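Local coordinates for protein inactive Zymogen C11 Protease (Parabacteroides distasonis, PDB 6MZO) that is the inactive zymogen of a clostripain-like (C11) cysteine protease, a clan CD peptidase that probably cleaves peptide bonds once it has been activated, at residues 10-16 with 106-112; 15-19 with 92-97; 38-44 with 195-200. Residues are numbered along the deposited sequence.

All three contacts lie around the neighbouring parallel strands 14-19 and 109-115. Interactions 1 and 2 share Val15 and Leu16: interaction 1 pairs strand 14-19 with its neighbour in the sheet, while interaction 2 packs helix 90-103 on one face of that strand. Interaction 3 joins helices 26-43 and 195-203 on the other face, where Tyr195 OH lies 3.4 Å from Val112 CG1 of interaction 1. The chemistry follows the location. Main-chain hydrogen bonds dominate interaction 1, which runs from an exposed end into the interior; interaction 2 is wholly buried and apolar; the partly buried interaction 3 combines close glycine packing with a carboxylate and two waters.

Interaction 1 (10-16 with 106-112); sequences TAPRTVL and ADSYGLV
Segments 10-16 and 106-112 run in the same direction, in register from Ala11/Ala106 to Leu16/Leu111. The backbone is extended except at the facing pair Pro12 (-70/-29) and Asp107 (-66/-21); the regular strands 14-16 and 109-112 lie 4.7 Å apart at 17°. Thr10 OG1 makes a weak hydrogen bond of 3.4 Å to Asp107 OD1. Ala11 O accepts Asp107 N at 2.9 Å. Pro12 O receives Ser108 OG (chi1 p) at 2.8 Å. Arg13 (chi1 and chi2 t, chi3 m) bends past Ser108, NH2 bonding weakly to Ser108 OG at 3.1 Å and forming a salt bridge with Asp156 and a hydrogen bond to Lys205 O, while NH1 is hydrogen-bonded to Met202 O and Lys204 O. Parallel pairing follows: Thr14 N to Ser108 O 3.0 Å, Gly110 N to Thr14 O 3.0 Å, Leu16 N to Gly110 O 3.1 Å, Val112 N to Leu16 O 2.9 Å. Val15 sits beside Gly110, where a CB would be 3.5 Å from Val15 CG2. Leu16 (tp) brings CD2 within 3.8 Å of Leu111 CD1. These adjacent central strands of the caspase-like sheet of clan CD cohere chiefly through main-chain hydrogen bonds; side-chain bonds cluster at the N-terminal ends, through Thr10, Ser108 and the buried Arg13.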
ATOM      1  N   THR A  10      -1.102  28.774  -7.699  1.00 79.34           N
ATOM      2  CA  THR A  10      -0.678  28.024  -6.534  1.00 70.25           C
ATOM      3  C   THR A  10      -0.585  26.566  -6.949  1.00 57.68           C
ATOM      4  O   THR A  10      -1.152  26.157  -7.964  1.00 57.03           O
ATOM      5  CB  THR A  10      -1.641  28.176  -5.359  1.00 69.89           C
ATOM      6  OG1 THR A  10      -2.872  27.503  -5.666  1.00 69.33           O
ATOM      7  CG2 THR A  10      -1.907  29.653  -5.102  1.00 71.25           C
ATOM      8  N   ALA A  11       0.158  25.796  -6.177  1.00 45.78           N
ATOM      9  CA  ALA A  11       0.355  24.389  -6.500  1.00 34.16           C
ATOM     10  C   ALA A  11      -0.873  23.538  -6.169  1.00 34.23           C
ATOM     11  O   ALA A  11      -1.360  23.563  -5.043  1.00 32.20           O
ATOM     12  CB  ALA A  11       1.547  23.855  -5.747  1.00 34.63           C
ATOM     13  N   PRO A  12      -1.370  22.772  -7.153  1.00 31.61           N
ATOM     14  CA  PRO A  12      -2.576  22.019  -6.920  1.00 29.57           C
ATOM     15  C   PRO A  12      -2.263  20.890  -5.933  1.00 30.38           C
ATOM     16  O   PRO A  12      -3.155  20.444  -5.205  1.00 26.34           O
ATOM     17  CB  PRO A  12      -2.916  21.456  -8.321  1.00 31.55           C
ATOM     18  CG  PRO A  12      -2.488  22.651  -9.229  1.00 36.37           C
ATOM     19  CD  PRO A  12      -1.127  22.986  -8.602  1.00 35.10           C
ATOM     20  N   ARG A  13      -1.009  20.418  -5.943  1.00 24.85           N
ATOM     21  CA  ARG A  13      -0.656  19.334  -5.018  1.00 23.27           C
ATOM     22  C   ARG A  13       0.854  19.359  -4.733  1.00 23.67           C
ATOM     23  O   ARG A  13       1.666  19.678  -5.631  1.00 24.27           O
ATOM     24  CB  ARG A  13      -1.042  17.958  -5.568  1.00 22.04           C
ATOM     25  CG  ARG A  13      -0.796  16.782  -4.558  1.00 20.17           C
ATOM     26  CD  ARG A  13      -1.605  15.495  -4.936  1.00 22.92           C
ATOM     27  NE  ARG A  13      -3.000  15.867  -4.996  1.00 21.12           N
ATOM     28  CZ  ARG A  13      -3.678  16.128  -6.134  1.00 24.55           C
ATOM     29  NH1 ARG A  13      -3.169  15.810  -7.320  1.00 21.50           N
ATOM     30  NH2 ARG A  13      -4.866  16.728  -6.034  1.00 23.56           N
ATOM     31  N   THR A  14       1.236  19.016  -3.500  1.00 22.57           N
ATOM     32  CA  THR A  14       2.605  18.646  -3.225  1.00 22.36           C
ATOM     33  C   THR A  14       2.655  17.152  -2.925  1.00 23.80           C
ATOM     34  O   THR A  14       1.866  16.699  -2.133  1.00 21.94           O
ATOM     35  CB  THR A  14       3.153  19.416  -1.992  1.00 24.75           C
ATOM     36  OG1 THR A  14       3.386  20.776  -2.363  1.00 25.78           O
ATOM     37  CG2 THR A  14       4.412  18.843  -1.449  1.00 24.11           C
ATOM     38  N   VAL A  15       3.465  16.418  -3.657  1.00 19.33           N
ATOM     39  CA  VAL A  15       3.617  14.961  -3.398  1.00 17.76           C
ATOM     40  C   VAL A  15       5.034  14.663  -2.867  1.00 20.30           C
ATOM     41  O   VAL A  15       6.048  15.150  -3.379  1.00 19.98           O
ATOM     42  CB  VAL A  15       3.394  14.188  -4.716  1.00 20.08           C
ATOM     43  CG1 VAL A  15       3.669  12.654  -4.501  1.00 19.78           C
ATOM     44  CG2 VAL A  15       1.941  14.358  -5.239  1.00 20.53           C
ATOM     45  N   LEU A  16       5.080  13.854  -1.802  1.00 20.31           N
ATOM     46  CA  LEU A  16       6.301  13.316  -1.214  1.00 20.20           C
ATOM     47  C   LEU A  16       6.363  11.829  -1.572  1.00 20.67           C
ATOM     48  O   LEU A  16       5.393  11.100  -1.337  1.00 20.24           O
ATOM     49  CB  LEU A  16       6.297  13.477   0.335  1.00 23.01           C
ATOM     50  CG  LEU A  16       7.396  12.622   1.021  1.00 23.44           C
ATOM     51  CD1 LEU A  16       8.767  13.210   0.628  1.00 24.08           C
ATOM     52  CD2 LEU A  16       7.122  12.713   2.549  1.00 24.49           C
ATOM     53  N   ALA A 106       0.475  23.515  -0.474  1.00 33.07           N
ATOM     54  CA  ALA A 106      -0.266  23.304  -1.747  1.00 29.98           C
ATOM     55  C   ALA A 106      -1.730  23.174  -1.423  1.00 31.08           C
ATOM     56  O   ALA A 106      -2.083  23.101  -0.254  1.00 32.61           O
ATOM     57  CB  ALA A 106       0.252  22.083  -2.521  1.00 27.88           C
ATOM     58  N   ASP A 107      -2.568  23.130  -2.456  1.00 32.54           N
ATOM     59  CA  ASP A 107      -4.012  22.997  -2.288  1.00 36.95           C
ATOM     60  C   ASP A 107      -4.346  21.639  -1.692  1.00 39.96           C
ATOM     61  O   ASP A 107      -5.439  21.420  -1.166  1.00 34.97           O
ATOM     62  CB  ASP A 107      -4.725  23.156  -3.631  1.00 34.84           C
ATOM     63  CG  ASP A 107      -4.659  24.602  -4.172  1.00 39.53           C
ATOM     64  OD1 ASP A 107      -4.413  25.506  -3.374  1.00 40.34           O
ATOM     65  OD2 ASP A 107      -4.838  24.792  -5.399  1.00 42.40           O
ATOM     66  N   SER A 108      -3.403  20.709  -1.841  1.00 25.54           N
ATOM     67  CA  SER A 108      -3.610  19.301  -1.377  1.00 25.07           C
ATOM     68  C   SER A 108      -2.244  18.579  -1.332  1.00 22.22           C
ATOM     69  O   SER A 108      -1.223  19.074  -1.828  1.00 23.69           O
ATOM     70  CB  SER A 108      -4.607  18.553  -2.283  1.00 25.30           C
ATOM     71  OG  SER A 108      -3.971  18.307  -3.559  1.00 26.45           O
ATOM     72  N   TYR A 109      -2.240  17.361  -0.764  1.00 24.67           N
ATOM     73  CA  TYR A 109      -0.984  16.593  -0.640  1.00 20.09           C
ATOM     74  C   TYR A 109      -1.189  15.139  -1.083  1.00 20.33           C
ATOM     75  O   TYR A 109      -2.311  14.604  -0.971  1.00 23.49           O
ATOM     76  CB  TYR A 109      -0.478  16.553   0.808  1.00 20.20           C
ATOM     77  CG  TYR A 109      -0.284  17.995   1.239  1.00 24.58           C
ATOM     78  CD1 TYR A 109       0.826  18.637   0.848  1.00 24.32           C
ATOM     79  CD2 TYR A 109      -1.265  18.640   1.921  1.00 27.70           C
ATOM     80  CE1 TYR A 109       1.058  20.021   1.152  1.00 29.57           C
ATOM     81  CE2 TYR A 109      -1.086  20.035   2.213  1.00 26.85           C
ATOM     82  CZ  TYR A 109       0.077  20.661   1.848  1.00 29.68           C
ATOM     83  OH  TYR A 109       0.249  22.012   2.158  1.00 29.41           O
ATOM     84  N   GLY A 110      -0.108  14.526  -1.559  1.00 21.11           N
ATOM     85  CA  GLY A 110      -0.172  13.062  -1.738  1.00 19.98           C
ATOM     86  C   GLY A 110       1.090  12.427  -1.199  1.00 20.12           C
ATOM     87  O   GLY A 110       2.153  13.071  -1.108  1.00 20.08           O
ATOM     88  N   LEU A 111       0.997  11.109  -0.879  1.00 17.62           N
ATOM     89  CA  LEU A 111       2.102  10.430  -0.252  1.00 18.88           C
ATOM     90  C   LEU A 111       2.331   9.094  -0.999  1.00 18.80           C
ATOM     91  O   LEU A 111       1.333   8.398  -1.182  1.00 20.03           O
ATOM     92  CB  LEU A 111       1.793  10.185   1.261  1.00 21.99           C
ATOM     93  CG  LEU A 111       2.970   9.493   1.957  1.00 22.45           C
ATOM     94  CD1 LEU A 111       4.289  10.291   2.069  1.00 26.23           C
ATOM     95  CD2 LEU A 111       2.410   9.169   3.401  1.00 25.16           C
ATOM     96  N   VAL A 112       3.576   8.853  -1.415  1.00 17.29           N
ATOM     97  CA  VAL A 112       3.991   7.525  -1.987  1.00 16.61           C
ATOM     98  C   VAL A 112       4.981   6.963  -0.980  1.00 18.92           C
ATOM     99  O   VAL A 112       5.965   7.636  -0.628  1.00 21.39           O
ATOM    100  CB  VAL A 112       4.676   7.665  -3.290  1.00 20.74           C
ATOM    101  CG1 VAL A 112       5.131   6.299  -3.801  1.00 19.49           C
ATOM    102  CG2 VAL A 112       3.724   8.372  -4.307  1.00 18.63           C
TER

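Interaction 2 (15-19 with 92-97); sequences VLIYF and TLTQII
Tyr18, Leu16 and Leu93 carry most of this buried contact between strand 15-19 and the helical turn and a half 92-97. The axes approach to 10.5 Å with N-to-C directions 151° apart, roughly antiparallel; the CA atoms of Leu16 and Ile97 are 7.4 Å apart, those of Tyr18 and Leu93 7.9 Å. Tyr18 (chi1 t, chi2 -82°) points its CB toward the helix. Leu93 (tp) places CD1 over one ring face, 3.9 Å from the centroid and 18° off the normal, a CH-pi contact. Along the ring edge lie Thr92, its CG2 3.3 Å from Tyr18 OH, and Ile96, its CG1 4.0 Å from Tyr18 CE2. Leu16 (tp) sends CD2 to 3.9 Å from Ile96 CG2 and 3.7 Å from Ile97 CG1. The helix belongs to one layer of the three-layer alpha/beta/alpha sandwich of the caspase-like clan CD fold, helix 26-43 lying on the opposite face. Tyr18 OH is hydrogen-bonded to Ser87 O, so the interface itself depends on apolar and CH-pi packing.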
ATOM      1  N   VAL A  15       3.465  16.418  -3.657  1.00 19.33           N
ATOM      2  CA  VAL A  15       3.617  14.961  -3.398  1.00 17.76           C
ATOM      3  C   VAL A  15       5.034  14.663  -2.867  1.00 20.30           C
ATOM      4  O   VAL A  15       6.048  15.150  -3.379  1.00 19.98           O
ATOM      5  CB  VAL A  15       3.394  14.188  -4.716  1.00 20.08           C
ATOM      6  CG1 VAL A  15       3.669  12.654  -4.501  1.00 19.78           C
ATOM      7  CG2 VAL A  15       1.941  14.358  -5.239  1.00 20.53           C
ATOM      8  N   LEU A  16       5.080  13.854  -1.802  1.00 20.31           N
ATOM      9  CA  LEU A  16       6.301  13.316  -1.214  1.00 20.20           C
ATOM     10  C   LEU A  16       6.363  11.829  -1.572  1.00 20.67           C
ATOM     11  O   LEU A  16       5.393  11.100  -1.337  1.00 20.24           O
ATOM     12  CB  LEU A  16       6.297  13.477   0.335  1.00 23.01           C
ATOM     13  CG  LEU A  16       7.396  12.622   1.021  1.00 23.44           C
ATOM     14  CD1 LEU A  16       8.767  13.210   0.628  1.00 24.08           C
ATOM     15  CD2 LEU A  16       7.122  12.713   2.549  1.00 24.49           C
ATOM     16  N   ILE A  17       7.487  11.462  -2.196  1.00 19.76           N
ATOM     17  CA  ILE A  17       7.785  10.020  -2.418  1.00 19.96           C
ATOM     18  C   ILE A  17       8.921   9.672  -1.459  1.00 21.78           C
ATOM     19  O   ILE A  17      10.038  10.223  -1.548  1.00 21.37           O
ATOM     20  CB  ILE A  17       8.154   9.758  -3.906  1.00 19.65           C
ATOM     21  CG1 ILE A  17       7.095  10.319  -4.875  1.00 18.30           C
ATOM     22  CG2 ILE A  17       8.457   8.199  -4.032  1.00 19.38           C
ATOM     23  CD1 ILE A  17       7.360   9.906  -6.384  1.00 18.61           C
ATOM     24  N   TYR A  18       8.618   8.734  -0.550  1.00 21.07           N
ATOM     25  CA  TYR A  18       9.503   8.413   0.558  1.00 22.90           C
ATOM     26  C   TYR A  18      10.000   6.985   0.412  1.00 24.97           C
ATOM     27  O   TYR A  18       9.178   6.039   0.436  1.00 25.96           O
ATOM     28  CB  TYR A  18       8.725   8.557   1.875  1.00 24.68           C
ATOM     29  CG  TYR A  18       9.502   8.400   3.144  1.00 25.58           C
ATOM     30  CD1 TYR A  18       9.775   7.144   3.645  1.00 24.45           C
ATOM     31  CD2 TYR A  18       9.911   9.510   3.844  1.00 25.01           C
ATOM     32  CE1 TYR A  18      10.494   6.962   4.852  1.00 28.11           C
ATOM     33  CE2 TYR A  18      10.605   9.381   5.026  1.00 27.34           C
ATOM     34  CZ  TYR A  18      10.906   8.083   5.532  1.00 27.56           C
ATOM     35  OH  TYR A  18      11.579   7.966   6.739  1.00 31.89           O
ATOM     36  N   PHE A  19      11.306   6.858   0.140  1.00 25.49           N
ATOM     37  CA  PHE A  19      11.913   5.537  -0.039  1.00 24.43           C
ATOM     38  C   PHE A  19      12.564   5.098   1.238  1.00 32.46           C
ATOM     39  O   PHE A  19      13.641   5.596   1.590  1.00 31.60           O
ATOM     40  CB  PHE A  19      12.952   5.573  -1.175  1.00 26.69           C
ATOM     41  CG  PHE A  19      12.382   5.775  -2.551  1.00 25.44           C
ATOM     42  CD1 PHE A  19      11.998   4.675  -3.287  1.00 24.90           C
ATOM     43  CD2 PHE A  19      12.240   7.056  -3.152  1.00 22.22           C
ATOM     44  CE1 PHE A  19      11.477   4.823  -4.529  1.00 23.48           C
ATOM     45  CE2 PHE A  19      11.721   7.215  -4.410  1.00 25.78           C
ATOM     46  CZ  PHE A  19      11.313   6.092  -5.136  1.00 25.22           C
ATOM     47  N   THR A  92      10.568   9.727  11.828  1.00 42.22           N
ATOM     48  CA  THR A  92      11.324  10.309  10.722  1.00 42.00           C
ATOM     49  C   THR A  92      10.377  10.663   9.602  1.00 39.35           C
ATOM     50  O   THR A  92      10.446  11.746   9.029  1.00 38.90           O
ATOM     51  CB  THR A  92      12.422   9.348  10.223  1.00 41.25           C
ATOM     52  OG1 THR A  92      13.372   9.132  11.267  1.00 42.99           O
ATOM     53  CG2 THR A  92      13.073   9.902   8.944  1.00 42.12           C
ATOM     54  N   LEU A  93       9.471   9.735   9.284  1.00 36.39           N
ATOM     55  CA  LEU A  93       8.497  10.000   8.249  1.00 34.66           C
ATOM     56  C   LEU A  93       7.703  11.263   8.545  1.00 31.37           C
ATOM     57  O   LEU A  93       7.581  12.111   7.670  1.00 30.57           O
ATOM     58  CB  LEU A  93       7.590   8.765   8.077  1.00 32.60           C
ATOM     59  CG  LEU A  93       6.380   8.932   7.170  1.00 31.33           C
ATOM     60  CD1 LEU A  93       6.742   9.367   5.739  1.00 30.10           C
ATOM     61  CD2 LEU A  93       5.627   7.598   7.118  1.00 36.66           C
ATOM     62  N   THR A  94       7.216  11.450   9.774  1.00 34.44           N
ATOM     63  CA  THR A  94       6.378  12.643   9.974  1.00 38.40           C
ATOM     64  C   THR A  94       7.238  13.913  10.089  1.00 37.93           C
ATOM     65  O   THR A  94       6.779  14.991   9.742  1.00 38.68           O
ATOM     66  CB  THR A  94       5.458  12.500  11.184  1.00 37.62           C
ATOM     67  OG1 THR A  94       6.233  12.392  12.385  1.00 41.30           O
ATOM     68  CG2 THR A  94       4.562  11.226  11.013  1.00 43.84           C
ATOM     69  N   GLN A  95       8.489  13.753  10.488  1.00 35.89           N
ATOM     70  CA  GLN A  95       9.459  14.871  10.454  1.00 39.12           C
ATOM     71  C   GLN A  95       9.617  15.405   9.012  1.00 38.13           C
ATOM     72  O   GLN A  95       9.563  16.622   8.764  1.00 39.61           O
ATOM     73  CB  GLN A  95      10.815  14.437  10.969  1.00 44.57           C
ATOM     74  CG  GLN A  95      11.855  15.541  10.822  1.00 56.97           C
ATOM     75  CD  GLN A  95      13.235  15.094  11.238  1.00 67.04           C
ATOM     76  OE1 GLN A  95      13.378  14.143  12.021  1.00 71.33           O
ATOM     77  NE2 GLN A  95      14.266  15.766  10.711  1.00 68.60           N
ATOM     78  N   ILE A  96       9.769  14.482   8.059  1.00 34.43           N
ATOM     79  CA  ILE A  96       9.941  14.814   6.661  1.00 31.24           C
ATOM     80  C   ILE A  96       8.639  15.382   6.081  1.00 32.97           C
ATOM     81  O   ILE A  96       8.664  16.380   5.359  1.00 32.58           O
ATOM     82  CB  ILE A  96      10.366  13.572   5.840  1.00 30.94           C
ATOM     83  CG1 ILE A  96      11.738  13.041   6.326  1.00 34.89           C
ATOM     84  CG2 ILE A  96      10.392  13.908   4.350  1.00 29.04           C
ATOM     85  CD1 ILE A  96      12.932  14.081   6.294  1.00 35.84           C
ATOM     86  N   ILE A  97       7.505  14.749   6.411  1.00 31.23           N
ATOM     87  CA  ILE A  97       6.217  15.270   5.904  1.00 31.00           C
ATOM     88  C   ILE A  97       6.033  16.704   6.428  1.00 35.05           C
ATOM     89  O   ILE A  97       5.599  17.624   5.678  1.00 33.93           O
ATOM     90  CB  ILE A  97       5.038  14.374   6.352  1.00 29.57           C
ATOM     91  CG1 ILE A  97       5.065  13.075   5.614  1.00 26.58           C
ATOM     92  CG2 ILE A  97       3.703  15.095   6.074  1.00 32.37           C
ATOM     93  CD1 ILE A  97       4.175  12.054   6.282  1.00 28.23           C
TER

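Interaction 3 (38-44 with 195-200); sequences EGIERDG and YQTIMG
Helix 38-43 meets the weakly bonded helix 195-200 at 7.0 Å between axes, crossing at -45°. Tyr195 O lies 4.0 Å from Gly39 CA. Gln196 CA is 3.8 Å from Gly39 CA, and Gln196 O receives a CA-H...O contact from Gly39 CA at 3.4 Å; a CB on Gly39 would clash with Tyr195 O and Met199 CG. The CA-to-CB bond of Thr197 points away overall, though CB touches helix 38-43 and CG2 is 3.7 Å from Arg42 NH1; Gln196 O and Thr197 CA lie over one face of the Arg42 guanidinium. Arg42 NE is salt-bridged to Asp43 OD1 at 2.7 Å. Met199 (mmm) directs its CA-to-CB bond toward helix 38-43, with CG 3.7 Å from Gly39 CA. Gly200 N donates to Asp43 OD2 at 2.8 Å. Water 1 lies 2.8 Å from Asp43 OD2 and 2.9 Å from Gln196 O (weak), and accepts Met199 N at 2.9 Å; water 2 bonds to Asp43 OD2 and Thr197 O, each at 2.7 Å. Gly44, with phi 71°, is the first residue to leave helix 26-43. This close approach, allowed by Gly39, places both helices on one sheet face: Ile40 and Met199 touch Leu50 of strand 49-54, while Ile198 packs on helix 209-220.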
ATOM      1  N   GLU A  38      12.137  10.297 -15.681  1.00 22.85           N
ATOM      2  CA  GLU A  38      11.597  10.191 -17.036  1.00 21.33           C
ATOM      3  C   GLU A  38      10.107  10.566 -17.062  1.00 20.44           C
ATOM      4  O   GLU A  38       9.626  11.164 -18.069  1.00 21.05           O
ATOM      5  CB  GLU A  38      11.776   8.763 -17.624  1.00 22.10           C
ATOM      6  CG  GLU A  38      13.283   8.533 -17.835  1.00 26.92           C
ATOM      7  CD  GLU A  38      13.599   7.279 -18.593  1.00 31.55           C
ATOM      8  OE1 GLU A  38      12.764   6.370 -18.621  1.00 34.63           O
ATOM      9  OE2 GLU A  38      14.682   7.202 -19.175  1.00 38.12           O
ATOM     10  N   GLY A  39       9.395  10.205 -16.014  1.00 19.42           N
ATOM     11  CA  GLY A  39       7.952  10.482 -15.970  1.00 20.84           C
ATOM     12  C   GLY A  39       7.698  11.991 -15.874  1.00 18.70           C
ATOM     13  O   GLY A  39       6.772  12.505 -16.537  1.00 18.90           O
ATOM     14  N   ILE A  40       8.468  12.687 -15.022  1.00 18.70           N
ATOM     15  CA  ILE A  40       8.276  14.152 -15.006  1.00 19.08           C
ATOM     16  C   ILE A  40       8.576  14.746 -16.331  1.00 20.27           C
ATOM     17  O   ILE A  40       7.876  15.714 -16.751  1.00 20.61           O
ATOM     18  CB  ILE A  40       9.224  14.800 -13.937  1.00 20.42           C
ATOM     19  CG1 ILE A  40       8.869  14.228 -12.547  1.00 23.35           C
ATOM     20  CG2 ILE A  40       9.179  16.342 -14.018  1.00 24.41           C
ATOM     21  CD1 ILE A  40      10.121  14.530 -11.584  1.00 32.79           C
ATOM     22  N   GLU A  41       9.648  14.303 -17.000  1.00 20.72           N
ATOM     23  CA  GLU A  41       9.978  14.925 -18.270  1.00 21.88           C
ATOM     24  C   GLU A  41       8.893  14.648 -19.334  1.00 22.38           C
ATOM     25  O   GLU A  41       8.708  15.449 -20.262  1.00 23.46           O
ATOM     26  CB  GLU A  41      11.345  14.438 -18.804  1.00 27.61           C
ATOM     27  CG  GLU A  41      12.530  14.786 -17.919  1.00 44.96           C
ATOM     28  CD  GLU A  41      13.833  14.190 -18.465  1.00 57.70           C
ATOM     29  OE1 GLU A  41      14.463  13.338 -17.770  1.00 60.75           O
ATOM     30  OE2 GLU A  41      14.179  14.555 -19.605  1.00 61.61           O
ATOM     31  N   ARG A  42       8.225  13.490 -19.212  1.00 21.34           N
ATOM     32  CA  ARG A  42       7.177  13.100 -20.165  1.00 21.65           C
ATOM     33  C   ARG A  42       5.894  13.856 -19.919  1.00 21.49           C
ATOM     34  O   ARG A  42       5.255  14.243 -20.893  1.00 24.08           O
ATOM     35  CB  ARG A  42       6.858  11.589 -20.051  1.00 21.16           C
ATOM     36  CG  ARG A  42       5.944  11.156 -21.185  1.00 24.53           C
ATOM     37  CD  ARG A  42       5.447   9.739 -20.885  1.00 26.94           C
ATOM     38  NE  ARG A  42       4.335   9.825 -19.942  1.00 32.03           N
ATOM     39  CZ  ARG A  42       3.374   8.905 -19.780  1.00 31.69           C
ATOM     40  NH1 ARG A  42       3.328   7.782 -20.561  1.00 35.21           N
ATOM     41  NH2 ARG A  42       2.427   9.122 -18.882  1.00 25.57           N
ATOM     42  N   ASP A  43       5.577  14.183 -18.661  1.00 20.65           N
ATOM     43  CA  ASP A  43       4.202  14.656 -18.357  1.00 20.60           C
ATOM     44  C   ASP A  43       4.128  16.106 -17.891  1.00 25.00           C
ATOM     45  O   ASP A  43       3.086  16.771 -18.056  1.00 23.29           O
ATOM     46  CB  ASP A  43       3.606  13.848 -17.250  1.00 19.46           C
ATOM     47  CG  ASP A  43       3.244  12.397 -17.662  1.00 19.17           C
ATOM     48  OD1 ASP A  43       3.326  12.076 -18.866  1.00 23.08           O
ATOM     49  OD2 ASP A  43       2.898  11.674 -16.738  1.00 20.09           O
ATOM     50  N   GLY A  44       5.221  16.544 -17.287  1.00 21.22           N
ATOM     51  CA  GLY A  44       5.086  17.806 -16.492  1.00 21.24           C
ATOM     52  C   GLY A  44       4.278  17.607 -15.238  1.00 22.83           C
ATOM     53  O   GLY A  44       3.777  16.503 -14.951  1.00 24.92           O
ATOM     54  N   TYR A 195       6.611   4.450 -12.382  1.00 21.69           N
ATOM     55  CA  TYR A 195       6.610   5.897 -12.151  1.00 22.31           C
ATOM     56  C   TYR A 195       6.728   6.599 -13.463  1.00 22.79           C
ATOM     57  O   TYR A 195       6.248   7.746 -13.614  1.00 24.94           O
ATOM     58  CB  TYR A 195       7.767   6.332 -11.181  1.00 20.83           C
ATOM     59  CG  TYR A 195       7.474   5.786  -9.795  1.00 20.10           C
ATOM     60  CD1 TYR A 195       6.484   6.389  -9.021  1.00 20.23           C
ATOM     61  CD2 TYR A 195       8.047   4.615  -9.346  1.00 22.91           C
ATOM     62  CE1 TYR A 195       6.132   5.874  -7.755  1.00 20.86           C
ATOM     63  CE2 TYR A 195       7.704   4.068  -8.075  1.00 25.14           C
ATOM     64  CZ  TYR A 195       6.718   4.714  -7.309  1.00 22.40           C
ATOM     65  OH  TYR A 195       6.348   4.180  -6.124  1.00 23.57           O
ATOM     66  N   GLN A 196       7.365   5.967 -14.468  1.00 21.64           N
ATOM     67  CA  GLN A 196       7.570   6.731 -15.710  1.00 20.69           C
ATOM     68  C   GLN A 196       6.271   7.019 -16.480  1.00 22.42           C
ATOM     69  O   GLN A 196       6.310   7.844 -17.434  1.00 21.34           O
ATOM     70  CB  GLN A 196       8.555   5.952 -16.603  1.00 23.72           C
ATOM     71  CG  GLN A 196       7.960   4.656 -17.223  1.00 26.41           C
ATOM     72  CD  GLN A 196       7.858   3.457 -16.290  1.00 31.87           C
ATOM     73  OE1 GLN A 196       8.260   3.450 -15.117  1.00 27.30           O
ATOM     74  NE2 GLN A 196       7.304   2.361 -16.854  1.00 35.18           N
ATOM     75  N   THR A 197       5.146   6.458 -16.038  1.00 20.25           N
ATOM     76  CA  THR A 197       3.896   6.721 -16.732  1.00 18.68           C
ATOM     77  C   THR A 197       2.850   7.359 -15.820  1.00 19.00           C
ATOM     78  O   THR A 197       1.774   7.730 -16.318  1.00 21.23           O
ATOM     79  CB  THR A 197       3.233   5.436 -17.348  1.00 22.56           C
ATOM     80  OG1 THR A 197       2.922   4.457 -16.340  1.00 22.10           O
ATOM     81  CG2 THR A 197       4.114   4.820 -18.403  1.00 25.85           C
ATOM     82  N   ILE A 198       3.069   7.434 -14.513  1.00 18.18           N
ATOM     83  CA  ILE A 198       1.989   7.925 -13.608  1.00 17.31           C
ATOM     84  C   ILE A 198       2.215   9.336 -13.017  1.00 18.74           C
ATOM     85  O   ILE A 198       1.423   9.792 -12.155  1.00 18.27           O
ATOM     86  CB  ILE A 198       1.747   7.014 -12.404  1.00 17.35           C
ATOM     87  CG1 ILE A 198       3.053   6.758 -11.651  1.00 19.82           C
ATOM     88  CG2 ILE A 198       1.224   5.606 -12.995  1.00 20.70           C
ATOM     89  CD1 ILE A 198       2.784   6.102 -10.190  1.00 23.92           C
ATOM     90  N   MET A 199       3.360   9.940 -13.367  1.00 17.41           N
ATOM     91  CA  MET A 199       3.664  11.199 -12.634  1.00 17.79           C
ATOM     92  C   MET A 199       2.589  12.269 -12.902  1.00 17.46           C
ATOM     93  O   MET A 199       2.080  12.904 -11.904  1.00 18.78           O
ATOM     94  CB  MET A 199       5.059  11.755 -13.025  1.00 17.30           C
ATOM     95  CG  MET A 199       6.218  10.759 -12.671  1.00 17.19           C
ATOM     96  SD  MET A 199       6.203  10.187 -10.975  1.00 20.14           S
ATOM     97  CE  MET A 199       6.277  11.795 -10.095  1.00 20.32           C
ATOM     98  N   GLY A 200       2.265  12.536 -14.152  1.00 16.24           N
ATOM     99  CA  GLY A 200       1.177  13.507 -14.394  1.00 19.36           C
ATOM    100  C   GLY A 200      -0.144  13.154 -13.676  1.00 19.12           C
ATOM    101  O   GLY A 200      -0.848  14.093 -13.178  1.00 20.30           O
TER
HETATM  102  O   HOH W   1       4.814   9.818 -15.864  1.00 19.56           O
HETATM  103  O   HOH W   2       0.737  10.220 -15.921  1.00 20.50           O